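Local coordinates for hypothetical 27.5 kDa protein in SPX19-GCR2 intergenic region (Saccharomyces cerevisiae, PDB 1JZT) that interconverts the S and R epimers of NAD(P)HX, the hydrated, damaged form of NAD(P)H, so that both can be repaired by an S-specific dehydratase, at residues P203-I208 / T213-G218. Sequence-based numbering, arbitrary orientation.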
loop_
_atom_site.group_PDB
_atom_site.type_symbol
_atom_site.label_atom_id
_atom_site.label_comp_id
_atom_site.label_asym_id
_atom_site.label_seq_id
_atom_site.Cartn_x
_atom_site.Cartn_y
_atom_site.Cartn_z
ATOM N N PRO A 203 -4.312 5.405 13.759
ATOM C CA PRO A 203 -5.437 6.263 14.144
ATOM C C PRO A 203 -6.211 6.893 12.993
ATOM O O PRO A 203 -7.432 7.016 13.062
ATOM C CB PRO A 203 -4.778 7.309 15.040
ATOM C CG PRO A 203 -3.671 6.527 15.685
ATOM C CD PRO A 203 -3.097 5.791 14.497
ATOM N N CYS A 204 -5.512 7.291 11.935
ATOM C CA CYS A 204 -6.184 7.919 10.802
ATOM C C CYS A 204 -7.202 6.991 10.131
ATOM O O CYS A 204 -8.130 7.464 9.477
ATOM C CB CYS A 204 -5.157 8.402 9.772
ATOM S SG CYS A 204 -4.257 7.097 8.904
ATOM N N SER A 205 -7.040 5.679 10.307
ATOM C CA SER A 205 -7.953 4.713 9.703
ATOM C C SER A 205 -9.392 4.853 10.199
ATOM O O SER A 205 -10.333 4.446 9.517
ATOM C CB SER A 205 -7.468 3.275 9.957
ATOM O OG SER A 205 -7.545 2.934 11.334
ATOM N N SER A 206 -9.569 5.421 11.386
ATOM C CA SER A 206 -10.908 5.592 11.941
ATOM C C SER A 206 -11.651 6.740 11.256
ATOM O O SER A 206 -12.782 7.058 11.619
ATOM C CB SER A 206 -10.822 5.873 13.440
ATOM O OG SER A 206 -10.244 7.148 13.667
ATOM N N HIS A 207 -11.013 7.359 10.269
ATOM C CA HIS A 207 -11.618 8.472 9.545
ATOM C C HIS A 207 -12.228 8.066 8.212
ATOM O O HIS A 207 -12.818 8.894 7.519
ATOM C CB HIS A 207 -10.577 9.566 9.310
ATOM C CG HIS A 207 -10.163 10.279 10.558
ATOM N ND1 HIS A 207 -10.732 11.469 10.960
ATOM C CD2 HIS A 207 -9.258 9.955 11.512
ATOM C CE1 HIS A 207 -10.195 11.846 12.106
ATOM N NE2 HIS A 207 -9.298 10.945 12.463
ATOM N N ILE A 208 -12.078 6.799 7.840
ATOM C CA ILE A 208 -12.639 6.335 6.576
ATOM C C ILE A 208 -14.142 6.122 6.722
ATOM O O ILE A 208 -14.654 5.972 7.832
ATOM C CB ILE A 208 -12.009 4.995 6.112
ATOM C CG1 ILE A 208 -12.398 3.874 7.077
ATOM C CG2 ILE A 208 -10.489 5.137 6.011
ATOM C CD1 ILE A 208 -11.922 2.498 6.648
ATOM N N THR A 213 -15.092 3.385 1.548
ATOM C CA THR A 213 -13.835 2.640 1.614
ATOM C C THR A 213 -13.913 1.266 2.270
ATOM O O THR A 213 -14.454 1.127 3.368
ATOM C CB THR A 213 -12.797 3.457 2.403
ATOM O OG1 THR A 213 -12.831 4.815 1.949
ATOM C CG2 THR A 213 -11.395 2.891 2.205
ATOM N N THR A 214 -13.366 0.253 1.599
ATOM C CA THR A 214 -13.334 -1.083 2.175
ATOM C C THR A 214 -12.002 -1.145 2.936
ATOM O O THR A 214 -10.970 -0.728 2.406
ATOM C CB THR A 214 -13.377 -2.173 1.085
ATOM O OG1 THR A 214 -14.602 -2.069 0.352
ATOM C CG2 THR A 214 -13.297 -3.556 1.717
ATOM N N HIS A 215 -12.028 -1.650 4.167
ATOM C CA HIS A 215 -10.828 -1.713 5.000
ATOM C C HIS A 215 -10.319 -3.136 5.230
ATOM O O HIS A 215 -11.059 -4.026 5.660
ATOM C CB HIS A 215 -11.110 -1.042 6.359
ATOM C CG HIS A 215 -9.886 -0.771 7.187
ATOM N ND1 HIS A 215 -9.959 -0.444 8.527
ATOM C CD2 HIS A 215 -8.570 -0.740 6.867
ATOM C CE1 HIS A 215 -8.742 -0.221 8.994
ATOM N NE2 HIS A 215 -7.880 -0.394 8.006
ATOM N N TYR A 216 -9.040 -3.326 4.927
ATOM C CA TYR A 216 -8.348 -4.596 5.111
ATOM C C TYR A 216 -7.114 -4.348 5.971
ATOM O O TYR A 216 -6.557 -3.242 5.985
ATOM C CB TYR A 216 -7.848 -5.155 3.775
ATOM C CG TYR A 216 -8.892 -5.684 2.818
ATOM C CD1 TYR A 216 -9.446 -6.949 2.991
ATOM C CD2 TYR A 216 -9.269 -4.949 1.696
ATOM C CE1 TYR A 216 -10.347 -7.479 2.061
ATOM C CE2 TYR A 216 -10.166 -5.464 0.761
ATOM C CZ TYR A 216 -10.697 -6.730 0.952
ATOM O OH TYR A 216 -11.560 -7.244 0.022
ATOM N N VAL A 217 -6.687 -5.378 6.693
ATOM C CA VAL A 217 -5.464 -5.289 7.480
ATOM C C VAL A 217 -4.600 -6.434 6.953
ATOM O O VAL A 217 -5.114 -7.512 6.636
ATOM C CB VAL A 217 -5.701 -5.475 9.005
ATOM C CG1 VAL A 217 -6.200 -6.875 9.317
ATOM C CG2 VAL A 217 -4.407 -5.191 9.754
ATOM N N GLY A 218 -3.299 -6.187 6.837
ATOM C CA GLY A 218 -2.384 -7.192 6.321
ATOM C C GLY A 218 -1.108 -7.269 7.137
ATOM O O GLY A 218 -0.910 -6.482 8.061
#
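Ile208 reaches His215 with the end of its longer branch: CD1 lies 3.6 Å from His215 CB, the two side chains crossing at about a right angle. Further along the same imidazole, Ser205 CB comes within 3.8 Å of His215 CE1, while Ile208 CB meets Thr213 CB at 4.1 Å. His215 carries CG anti to its backbone N (chi1 -167°), which swings the ring off strand 214-218 toward the 3-10 turn of 203-207. Segment 203-208 belongs to the connection from strand 194-198 to its parallel neighbour 214-218 in the Rossmann-like sheet of this NnrE/AIBP protein, and here it packs back on the second strand; Leu195 of the first also touches Ser205, Ile208 and His215. The polar ends bond outside this packing: His215 NE2 to Ser197 OG, Thr213 OG1 to Pro192 O, and Ser205 OG to Lys202 O. Without the imidazole of His215, as with an alanine here, Ser205 CB would probably face a gap and Ser197 OG lose this partner. Within the 3-10 segment, Pro203 O accepts from both Ser206 N (3.1 Å) and Ser206 OG (2.9 Å), the hydroxyl approaching almost end-on to the carbonyl at 171°. About 8 Å from the His215 side chain lies that of Asp173, predicted to bind (6S)-NADPHX.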